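Local coordinates for beta-lactamase inhibitory protein BLIP-I (Streptomyces exfoliatus, PDB 3GMV) that inhibits beta-lactamases, probably by binding the enzyme directly, as in the related inhibitor BLIP, at residues A[1-5]-A[41-45]; A[8-14]-A[62-68]; A[15-20]-A[57-63]. All blocks are in the same frame, centred on the assembly; numbering follows the deposited sequence.

Contact 1: A[1-5]-A[41-45]; sequences SGFSA and LCFTE
Phe3 lays one face of its ring against Cys42. The CB of Cys42 sits over that face, 3.7 Å from the centroid of the Phe3 ring and 22° off the ring normal. It is displaced toward the rim, on the side where the ring joins its own chain. The shortest pair is therefore Phe3 CG to Cys42 CB, at 3.5 Å. This is a CH-pi contact.

The sulfur follows on the same side. Cys42 SG stands 4.6 Å from the Phe3 centroid, above the face but at a distance. This is a sulfur-aromatic contact, and the sulfur belongs to the disulfide Cys42-Cys30. The disulfide ties strand 40-43 to the neighbouring outermost strand 30-31, so the ring rests on a cross-linked edge of the antiparallel sheet.

With CG anti to the backbone N, chi1 -171°, the Phe3 ring extends to the strand. Thr44 meets the same ring at an angle. Its methyl CG2 is 3.7 Å from Phe3 CD2, and also 3.5 Å from the backbone atom Phe3 O. The hydroxyl of Thr44 turns the other way and makes a weak hydrogen bond to Pro51 O, just before strand 52-57. That leaves the methyl branch to face Phe3.

One water joins the two backbones at this end. It donates to Phe3 O at 3.0 Å and to Thr44 O at 3.2 Å. Beyond Phe3 the chain turns into helix 5-10. Ser4 is its N-cap, and Ser4 OG is bonded to Lys7 N.

The contact thus fastens the N-terminal arm to the sheet mainly by a buried ring on a disulfide cysteine. Direct polar pairing between the segments is absent, and the bridging water supplies the polar link between two carbonyl oxygens that could not bond to each other.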
loop_
_atom_site.group_PDB
_atom_site.type_symbol
_atom_site.label_atom_id
_atom_site.label_comp_id
_atom_site.label_asym_id
_atom_site.label_seq_id
_atom_site.Cartn_x
_atom_site.Cartn_y
_atom_site.Cartn_z
ATOM N N SER A 1 -18.318 -5.434 11.108
ATOM C CA SER A 1 -17.493 -5.925 12.242
ATOM C C SER A 1 -16.012 -5.532 12.137
ATOM O O SER A 1 -15.606 -4.421 12.540
ATOM C CB SER A 1 -17.620 -7.449 12.363
ATOM O OG SER A 1 -16.634 -7.983 13.245
ATOM N N GLY A 2 -15.209 -6.451 11.611
ATOM C CA GLY A 2 -13.749 -6.308 11.616
ATOM C C GLY A 2 -13.222 -5.415 10.507
ATOM O O GLY A 2 -13.982 -4.864 9.716
ATOM N N PHE A 3 -11.909 -5.267 10.454
ATOM C CA PHE A 3 -11.282 -4.454 9.418
ATOM C C PHE A 3 -11.497 -5.051 8.019
ATOM O O PHE A 3 -11.693 -6.267 7.892
ATOM C CB PHE A 3 -9.794 -4.337 9.718
ATOM C CG PHE A 3 -9.085 -3.344 8.834
ATOM C CD1 PHE A 3 -9.443 -2.004 8.853
ATOM C CD2 PHE A 3 -8.060 -3.752 8.002
ATOM C CE1 PHE A 3 -8.775 -1.088 8.025
ATOM C CE2 PHE A 3 -7.420 -2.851 7.188
ATOM C CZ PHE A 3 -7.777 -1.540 7.203
ATOM N N SER A 4 -11.416 -4.223 6.975
ATOM C CA SER A 4 -11.698 -4.657 5.598
ATOM C C SER A 4 -11.143 -3.660 4.604
ATOM O O SER A 4 -10.849 -2.529 4.980
ATOM C CB SER A 4 -13.214 -4.738 5.377
ATOM O OG SER A 4 -13.811 -3.452 5.279
ATOM N N ALA A 5 -10.997 -4.069 3.342
ATOM C CA ALA A 5 -10.522 -3.170 2.280
ATOM C C ALA A 5 -11.447 -1.958 2.183
ATOM O O ALA A 5 -10.998 -0.829 1.961
ATOM C CB ALA A 5 -10.486 -3.922 0.926
ATOM N N LEU A 41 -2.555 -0.450 13.660
ATOM C CA LEU A 41 -2.471 -1.558 12.710
ATOM C C LEU A 41 -3.744 -2.378 12.892
ATOM O O LEU A 41 -4.127 -2.676 14.033
ATOM C CB LEU A 41 -1.268 -2.436 13.071
ATOM C CG LEU A 41 -0.899 -3.625 12.186
ATOM C CD1 LEU A 41 -0.558 -3.132 10.806
ATOM C CD2 LEU A 41 0.314 -4.352 12.804
ATOM N N CYS A 42 -4.405 -2.710 11.787
ATOM C CA CYS A 42 -5.656 -3.490 11.827
ATOM C C CYS A 42 -5.498 -4.677 10.873
ATOM O O CYS A 42 -5.078 -4.505 9.736
ATOM C CB CYS A 42 -6.858 -2.640 11.385
ATOM S SG CYS A 42 -7.027 -0.998 12.207
ATOM N N PHE A 43 -5.848 -5.872 11.345
ATOM C CA PHE A 43 -5.770 -7.105 10.542
ATOM C C PHE A 43 -7.173 -7.545 10.149
ATOM O O PHE A 43 -8.092 -7.411 10.932
ATOM C CB PHE A 43 -5.083 -8.220 11.341
ATOM C CG PHE A 43 -3.584 -8.079 11.444
ATOM C CD1 PHE A 43 -2.755 -8.535 10.432
ATOM C CD2 PHE A 43 -3.000 -7.496 12.572
ATOM C CE1 PHE A 43 -1.371 -8.416 10.526
ATOM C CE2 PHE A 43 -1.617 -7.373 12.672
ATOM C CZ PHE A 43 -0.802 -7.831 11.646
ATOM N N THR A 44 -7.358 -8.072 8.938
ATOM C CA THR A 44 -8.676 -8.509 8.525
ATOM C C THR A 44 -8.924 -9.963 8.974
ATOM O O THR A 44 -10.057 -10.398 8.996
ATOM C CB THR A 44 -8.865 -8.474 6.991
ATOM O OG1 THR A 44 -7.970 -9.423 6.388
ATOM C CG2 THR A 44 -8.576 -7.056 6.451
ATOM N N GLU A 45 -7.854 -10.688 9.280
ATOM C CA GLU A 45 -7.956 -12.105 9.689
ATOM C C GLU A 45 -6.978 -12.402 10.797
ATOM O O GLU A 45 -6.070 -11.620 11.059
ATOM C CB GLU A 45 -7.634 -13.017 8.496
ATOM C CG GLU A 45 -8.592 -12.844 7.370
ATOM C CD GLU A 45 -8.243 -13.672 6.145
ATOM O OE1 GLU A 45 -7.256 -14.422 6.163
ATOM O OE2 GLU A 45 -8.971 -13.562 5.138
HETATM O O HOH W 1 -12.600 -8.557 9.551
#

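Contact 2: A[8-14]-A[62-68]; sequences YEQIQFG and ELWSKRN. With TAM (tris(hydroxyethyl)aminomethane), chain B.
Lys66 carries the polar part of the contact, and its ammonium group is gripped by two backbone carbonyls. NZ donates to Ile11 O at 2.8 Å and to Tyr8 O at 2.9 Å, tilted out of both carbonyl planes. Asn68 ND2 gives a weak but straight bond to Tyr8 OH, 3.2 Å; its stronger partner is Ser107 O. Gly14 N donates to Leu63 O at 2.9 Å.

Tyr8 is in the last turn of helix 5-10 and Ile11 is the first residue past it; the helix packs on strand 63-69 of the antiparallel sheet. The helix end probably favours a positive charge here. Trp64 and Ser65 form a classic beta bulge opposite Ser56.

Two rings flank the Lys66 chain. CE stands over the centre of the Tyr8 ring, 3.9 Å from its centroid, and NZ adds a cation-pi contact at 4.5 Å. The bend at chi3, 61°, helps bring NZ to the carbonyls. CD of Lys66 lies over a face of Phe13, whose edge meets Leu63 O.

Apolar packing is tight at Ile11 CG2 and Leu63 CD2, 3.4 Å apart. On the far side of the strand, the amine of the bound tris(hydroxyethyl)aminomethane sits over the Trp64 indole.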
loop_
_atom_site.group_PDB
_atom_site.type_symbol
_atom_site.label_atom_id
_atom_site.label_comp_id
_atom_site.label_asym_id
_atom_site.label_seq_id
_atom_site.Cartn_x
_atom_site.Cartn_y
_atom_site.Cartn_z
ATOM N N TYR A 8 -10.442 0.435 4.850
ATOM C CA TYR A 8 -9.195 1.048 4.360
ATOM C C TYR A 8 -9.479 2.227 3.428
ATOM O O TYR A 8 -8.881 3.284 3.569
ATOM C CB TYR A 8 -8.348 -0.009 3.625
ATOM C CG TYR A 8 -6.948 0.421 3.163
ATOM C CD1 TYR A 8 -5.887 0.486 4.053
ATOM C CD2 TYR A 8 -6.698 0.705 1.818
ATOM C CE1 TYR A 8 -4.577 0.866 3.611
ATOM C CE2 TYR A 8 -5.414 1.044 1.371
ATOM C CZ TYR A 8 -4.376 1.128 2.273
ATOM O OH TYR A 8 -3.094 1.474 1.847
ATOM N N GLU A 9 -10.376 2.038 2.469
ATOM C CA GLU A 9 -10.731 3.105 1.526
ATOM C C GLU A 9 -11.484 4.278 2.170
ATOM O O GLU A 9 -11.359 5.407 1.706
ATOM C CB GLU A 9 -11.510 2.517 0.332
ATOM C CG GLU A 9 -10.692 1.421 -0.399
ATOM C CD GLU A 9 -11.563 0.461 -1.229
ATOM O OE1 GLU A 9 -12.779 0.720 -1.394
ATOM O OE2 GLU A 9 -11.025 -0.557 -1.699
ATOM N N GLN A 10 -12.272 4.010 3.206
ATOM C CA GLN A 10 -13.019 5.050 3.903
ATOM C C GLN A 10 -12.052 5.947 4.692
ATOM O O GLN A 10 -12.388 7.096 4.996
ATOM C CB GLN A 10 -14.017 4.408 4.871
ATOM C CG GLN A 10 -15.195 3.795 4.134
ATOM C CD GLN A 10 -15.920 2.767 4.937
ATOM O OE1 GLN A 10 -15.919 2.805 6.161
ATOM N NE2 GLN A 10 -16.563 1.828 4.243
ATOM N N ILE A 11 -10.895 5.386 5.056
ATOM C CA ILE A 11 -9.870 6.102 5.842
ATOM C C ILE A 11 -9.115 7.025 4.888
ATOM O O ILE A 11 -8.694 6.584 3.816
ATOM C CB ILE A 11 -8.933 5.107 6.553
ATOM C CG1 ILE A 11 -9.715 4.493 7.725
ATOM C CG2 ILE A 11 -7.683 5.805 7.108
ATOM C CD1 ILE A 11 -9.149 3.150 8.254
ATOM N N GLN A 12 -8.979 8.300 5.274
ATOM C CA GLN A 12 -8.487 9.331 4.381
ATOM C C GLN A 12 -7.419 10.204 5.018
ATOM O O GLN A 12 -7.435 10.455 6.235
ATOM C CB GLN A 12 -9.667 10.223 3.948
ATOM C CG GLN A 12 -10.575 9.494 2.929
ATOM C CD GLN A 12 -11.870 10.173 2.700
ATOM O OE1 GLN A 12 -12.936 9.655 3.101
ATOM N NE2 GLN A 12 -11.828 11.322 2.051
ATOM N N PHE A 13 -6.513 10.712 4.194
ATOM C CA PHE A 13 -5.441 11.543 4.756
ATOM C C PHE A 13 -6.006 12.766 5.473
ATOM O O PHE A 13 -7.002 13.387 5.023
ATOM C CB PHE A 13 -4.444 11.939 3.664
ATOM C CG PHE A 13 -3.767 10.731 3.056
ATOM C CD1 PHE A 13 -2.834 9.994 3.793
ATOM C CD2 PHE A 13 -4.136 10.292 1.795
ATOM C CE1 PHE A 13 -2.257 8.851 3.257
ATOM C CE2 PHE A 13 -3.556 9.139 1.256
ATOM C CZ PHE A 13 -2.624 8.431 1.985
ATOM N N GLY A 14 -5.374 13.091 6.598
ATOM C CA GLY A 14 -5.813 14.207 7.437
ATOM C C GLY A 14 -6.717 13.781 8.586
ATOM O O GLY A 14 -6.883 14.538 9.569
ATOM N N GLU A 62 -2.726 13.739 12.714
ATOM C CA GLU A 62 -3.451 13.619 11.437
ATOM C C GLU A 62 -2.814 12.550 10.553
ATOM O O GLU A 62 -1.592 12.454 10.480
ATOM C CB GLU A 62 -3.441 14.956 10.699
ATOM C CG GLU A 62 -4.222 16.021 11.458
ATOM C CD GLU A 62 -4.145 17.406 10.834
ATOM O OE1 GLU A 62 -3.501 17.584 9.781
ATOM O OE2 GLU A 62 -4.773 18.331 11.398
ATOM N N LEU A 63 -3.650 11.770 9.853
ATOM C CA LEU A 63 -3.137 10.649 9.032
ATOM C C LEU A 63 -2.303 11.160 7.864
ATOM O O LEU A 63 -2.798 11.933 7.036
ATOM C CB LEU A 63 -4.359 9.883 8.464
ATOM C CG LEU A 63 -4.010 8.657 7.659
ATOM C CD1 LEU A 63 -3.535 7.601 8.695
ATOM C CD2 LEU A 63 -5.194 8.115 6.847
ATOM N N TRP A 64 -1.045 10.729 7.758
ATOM C CA TRP A 64 -0.243 11.090 6.594
ATOM C C TRP A 64 0.130 9.844 5.784
ATOM O O TRP A 64 0.597 9.961 4.647
ATOM C CB TRP A 64 1.049 11.839 7.023
ATOM C CG TRP A 64 2.008 10.978 7.776
ATOM C CD1 TRP A 64 2.010 10.741 9.130
ATOM C CD2 TRP A 64 3.089 10.210 7.239
ATOM N NE1 TRP A 64 3.016 9.872 9.463
ATOM C CE2 TRP A 64 3.697 9.530 8.322
ATOM C CE3 TRP A 64 3.601 10.026 5.952
ATOM C CZ2 TRP A 64 4.785 8.666 8.159
ATOM C CZ3 TRP A 64 4.714 9.169 5.793
ATOM C CH2 TRP A 64 5.279 8.507 6.888
ATOM N N SER A 65 -0.044 8.653 6.356
ATOM C CA SER A 65 0.429 7.448 5.673
ATOM C C SER A 65 -0.558 6.276 5.830
ATOM O O SER A 65 -1.006 5.993 6.934
ATOM C CB SER A 65 1.775 7.022 6.261
ATOM O OG SER A 65 2.215 5.812 5.639
ATOM N N LYS A 66 -0.852 5.609 4.713
ATOM C CA LYS A 66 -1.575 4.356 4.701
ATOM C C LYS A 66 -0.713 3.303 4.045
ATOM O O LYS A 66 -0.105 3.564 3.000
ATOM C CB LYS A 66 -2.860 4.491 3.862
ATOM C CG LYS A 66 -3.838 5.530 4.423
ATOM C CD LYS A 66 -5.001 5.865 3.476
ATOM C CE LYS A 66 -5.863 4.662 3.175
ATOM N NZ LYS A 66 -6.962 5.067 2.247
ATOM N N ARG A 67 -0.718 2.099 4.606
ATOM C CA ARG A 67 -0.004 0.990 3.979
ATOM C C ARG A 67 -0.849 -0.252 4.191
ATOM O O ARG A 67 -1.688 -0.304 5.118
ATOM C CB ARG A 67 1.410 0.810 4.584
ATOM C CG ARG A 67 1.451 0.405 6.076
ATOM C CD ARG A 67 2.861 0.605 6.663
ATOM N NE ARG A 67 2.904 0.262 8.085
ATOM C CZ ARG A 67 3.233 -0.937 8.559
ATOM N NH1 ARG A 67 3.543 -1.930 7.737
ATOM N NH2 ARG A 67 3.255 -1.147 9.865
ATOM N N ASN A 68 -0.638 -1.252 3.343
ATOM C CA ASN A 68 -1.299 -2.521 3.560
ATOM C C ASN A 68 -0.547 -3.626 2.852
ATOM O O ASN A 68 0.275 -3.380 1.941
ATOM C CB ASN A 68 -2.739 -2.466 3.045
ATOM C CG ASN A 68 -2.824 -2.673 1.538
ATOM O OD1 ASN A 68 -2.837 -3.820 1.065
ATOM N ND2 ASN A 68 -2.946 -1.571 0.777
HETATM C C TAM B . 6.554 12.600 8.876
HETATM C C1 TAM B . 7.493 11.549 8.323
HETATM C C2 TAM B . 7.094 14.004 8.612
HETATM C C3 TAM B . 6.373 12.381 10.364
HETATM C C4 TAM B . 7.508 11.590 6.804
HETATM C C5 TAM B . 7.809 14.096 7.266
HETATM C C6 TAM B . 5.211 13.207 10.908
HETATM N N TAM B . 5.259 12.451 8.227
HETATM O O4 TAM B . 8.372 10.540 6.332
HETATM O O5 TAM B . 9.194 14.449 7.458
HETATM O O6 TAM B . 4.704 14.082 9.895
#

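Contact 3: A[15-20]-A[57-63]; sequences MTFDEV and FTDEGEL. With TAM (tris(hydroxyethyl)aminomethane), chain B.
A capping box and a type I beta turn meet here, where helix 17-24 starts beside the hairpin between strands 52-57 and 63-69. Phe57 is the apolar centre of the meeting. Phe17 CB lies over the middle of its ring, 4.3 Å from the Phe57 centroid. The two rings are oblique, with planes at 51°. Val20 comes at the edge of the Phe57 ring, its CB 3.8 Å from Phe57 CZ. Phe57 CG is anti to the carbonyl carbon, chi1 -60°, which turns the ring toward the helix start.

Thr16 and Glu62 form a single beta bridge. Leu63 N donates to Met15 O at 2.8 Å, and Phe17 N makes a weak bond to Gly61 O.

In the hairpin turn, Thr58 to Gly61, Gly61 N bonds to Thr58 O. Thr58 OG1 accepts from Glu60 N at 3.2 Å, an ST turn. The methyl CG2 of Thr58 borders the tris(hydroxyethyl)aminomethane pocket, 3.5 Å from O6 of the ligand.

Thr16 is the N-cap of the helix. Its OG1 accepts from Glu19 N at 3.0 Å, and Glu19 OE1 accepts in return from Thr16 N at 3.1 Å, which completes the box.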
loop_
_atom_site.group_PDB
_atom_site.type_symbol
_atom_site.label_atom_id
_atom_site.label_comp_id
_atom_site.label_asym_id
_atom_site.label_seq_id
_atom_site.Cartn_x
_atom_site.Cartn_y
_atom_site.Cartn_z
ATOM N N MET A 15 -7.354 12.606 8.473
ATOM C CA MET A 15 -8.215 12.157 9.573
ATOM C C MET A 15 -7.462 12.040 10.888
ATOM O O MET A 15 -6.258 11.739 10.927
ATOM C CB MET A 15 -8.906 10.822 9.293
ATOM C CG MET A 15 -9.974 10.886 8.239
ATOM S SD MET A 15 -10.763 9.296 8.079
ATOM C CE MET A 15 -12.250 9.725 7.113
ATOM N N THR A 16 -8.180 12.235 11.979
ATOM C CA THR A 16 -7.540 12.074 13.287
ATOM C C THR A 16 -7.316 10.595 13.642
ATOM O O THR A 16 -7.923 9.684 13.060
ATOM C CB THR A 16 -8.372 12.686 14.426
ATOM O OG1 THR A 16 -9.582 11.942 14.601
ATOM C CG2 THR A 16 -8.710 14.164 14.150
ATOM N N PHE A 17 -6.440 10.370 14.620
ATOM C CA PHE A 17 -6.262 9.047 15.185
ATOM C C PHE A 17 -7.610 8.426 15.581
ATOM O O PHE A 17 -7.879 7.264 15.276
ATOM C CB PHE A 17 -5.337 9.149 16.426
ATOM C CG PHE A 17 -5.054 7.816 17.086
ATOM C CD1 PHE A 17 -5.974 7.260 17.975
ATOM C CD2 PHE A 17 -3.852 7.149 16.848
ATOM C CE1 PHE A 17 -5.743 6.044 18.580
ATOM C CE2 PHE A 17 -3.585 5.924 17.490
ATOM C CZ PHE A 17 -4.518 5.382 18.357
ATOM N N ASP A 18 -8.443 9.180 16.292
ATOM C CA ASP A 18 -9.706 8.619 16.768
ATOM C C ASP A 18 -10.613 8.260 15.594
ATOM O O ASP A 18 -11.300 7.226 15.621
ATOM C CB ASP A 18 -10.424 9.587 17.715
ATOM C CG ASP A 18 -9.754 9.648 19.087
ATOM O OD1 ASP A 18 -9.024 8.681 19.409
ATOM O OD2 ASP A 18 -9.948 10.670 19.792
ATOM N N GLU A 19 -10.613 9.109 14.556
ATOM C CA GLU A 19 -11.457 8.843 13.392
ATOM C C GLU A 19 -11.027 7.547 12.709
ATOM O O GLU A 19 -11.850 6.718 12.307
ATOM C CB GLU A 19 -11.416 10.020 12.393
ATOM C CG GLU A 19 -12.395 11.108 12.857
ATOM C CD GLU A 19 -12.222 12.425 12.121
ATOM O OE1 GLU A 19 -11.168 12.659 11.506
ATOM O OE2 GLU A 19 -13.181 13.213 12.137
ATOM N N VAL A 20 -9.726 7.393 12.536
ATOM C CA VAL A 20 -9.215 6.201 11.902
ATOM C C VAL A 20 -9.459 4.946 12.743
ATOM O O VAL A 20 -9.850 3.909 12.212
ATOM C CB VAL A 20 -7.693 6.367 11.606
ATOM C CG1 VAL A 20 -7.149 5.046 11.072
ATOM C CG2 VAL A 20 -7.499 7.490 10.572
ATOM N N PHE A 57 0.519 8.789 11.859
ATOM C CA PHE A 57 0.000 10.137 12.135
ATOM C C PHE A 57 1.088 11.182 12.345
ATOM O O PHE A 57 2.142 10.870 12.841
ATOM C CB PHE A 57 -0.893 10.072 13.370
ATOM C CG PHE A 57 -2.052 9.152 13.172
ATOM C CD1 PHE A 57 -1.930 7.784 13.415
ATOM C CD2 PHE A 57 -3.206 9.633 12.594
ATOM C CE1 PHE A 57 -2.992 6.922 13.168
ATOM C CE2 PHE A 57 -4.289 8.782 12.357
ATOM C CZ PHE A 57 -4.189 7.442 12.621
ATOM N N THR A 58 0.810 12.437 11.982
ATOM C CA THR A 58 1.780 13.508 12.225
ATOM C C THR A 58 1.781 13.877 13.720
ATOM O O THR A 58 0.966 13.410 14.525
ATOM C CB THR A 58 1.406 14.783 11.451
ATOM O OG1 THR A 58 0.154 15.225 11.971
ATOM C CG2 THR A 58 1.255 14.528 9.953
ATOM N N ASP A 59 2.693 14.758 14.097
ATOM C CA ASP A 59 2.755 15.230 15.461
ATOM C C ASP A 59 1.477 15.982 15.880
ATOM O O ASP A 59 1.211 16.145 17.074
ATOM C CB ASP A 59 3.992 16.124 15.651
ATOM C CG ASP A 59 5.302 15.342 15.564
ATOM O OD1 ASP A 59 5.316 14.094 15.719
ATOM O OD2 ASP A 59 6.347 15.991 15.338
ATOM N N GLU A 60 0.674 16.397 14.903
ATOM C CA GLU A 60 -0.632 17.016 15.175
ATOM C C GLU A 60 -1.804 16.007 15.173
ATOM O O GLU A 60 -2.957 16.372 15.430
ATOM C CB GLU A 60 -0.878 18.186 14.209
ATOM C CG GLU A 60 -0.009 19.398 14.483
ATOM C CD GLU A 60 1.474 19.144 14.233
ATOM O OE1 GLU A 60 1.811 18.500 13.209
ATOM O OE2 GLU A 60 2.310 19.593 15.065
ATOM N N GLY A 61 -1.489 14.734 14.970
ATOM C CA GLY A 61 -2.454 13.631 15.129
ATOM C C GLY A 61 -3.233 13.300 13.868
ATOM O O GLY A 61 -4.265 12.632 13.939
ATOM N N GLU A 62 -2.726 13.739 12.714
ATOM C CA GLU A 62 -3.451 13.619 11.437
ATOM C C GLU A 62 -2.814 12.550 10.553
ATOM O O GLU A 62 -1.592 12.454 10.480
ATOM C CB GLU A 62 -3.441 14.956 10.699
ATOM C CG GLU A 62 -4.222 16.021 11.458
ATOM C CD GLU A 62 -4.145 17.406 10.834
ATOM O OE1 GLU A 62 -3.501 17.584 9.781
ATOM O OE2 GLU A 62 -4.773 18.331 11.398
ATOM N N LEU A 63 -3.650 11.770 9.853
ATOM C CA LEU A 63 -3.137 10.649 9.032
ATOM C C LEU A 63 -2.303 11.160 7.864
ATOM O O LEU A 63 -2.798 11.933 7.036
ATOM C CB LEU A 63 -4.359 9.883 8.464
ATOM C CG LEU A 63 -4.010 8.657 7.659
ATOM C CD1 LEU A 63 -3.535 7.601 8.695
ATOM C CD2 LEU A 63 -5.194 8.115 6.847
HETATM C C TAM B . 6.554 12.600 8.876
HETATM C C1 TAM B . 7.493 11.549 8.323
HETATM C C2 TAM B . 7.094 14.004 8.612
HETATM C C3 TAM B . 6.373 12.381 10.364
HETATM C C4 TAM B . 7.508 11.590 6.804
HETATM C C5 TAM B . 7.809 14.096 7.266
HETATM C C6 TAM B . 5.211 13.207 10.908
HETATM N N TAM B . 5.259 12.451 8.227
HETATM O O4 TAM B . 8.372 10.540 6.332
HETATM O O5 TAM B . 9.194 14.449 7.458
HETATM O O6 TAM B . 4.704 14.082 9.895
#

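Contacts 1 and 2 set the N-terminal part on the same antiparallel sheet; contact 3 holds the start of helix 17-24 to the hairpin turn. All three are partly buried; contact 2 has the most buried residues, five of thirteen touching, and buries the most surface. Its centre is about 10 Å from the centre of the chain; those of contacts 1 and 3 are about 15 and 18 Å away. Contact 2 pairs a buried lysine with carbonyls and rings. Contact 1 is mostly aromatic and sulfur packing, while contact 3 mixes backbone bridging with aromatic packing. Contacts 2 and 3 share Glu62 and Leu63, and both border the ligand. Phe3 of contact 1 touches Tyr8 and Ile11 of contact 2.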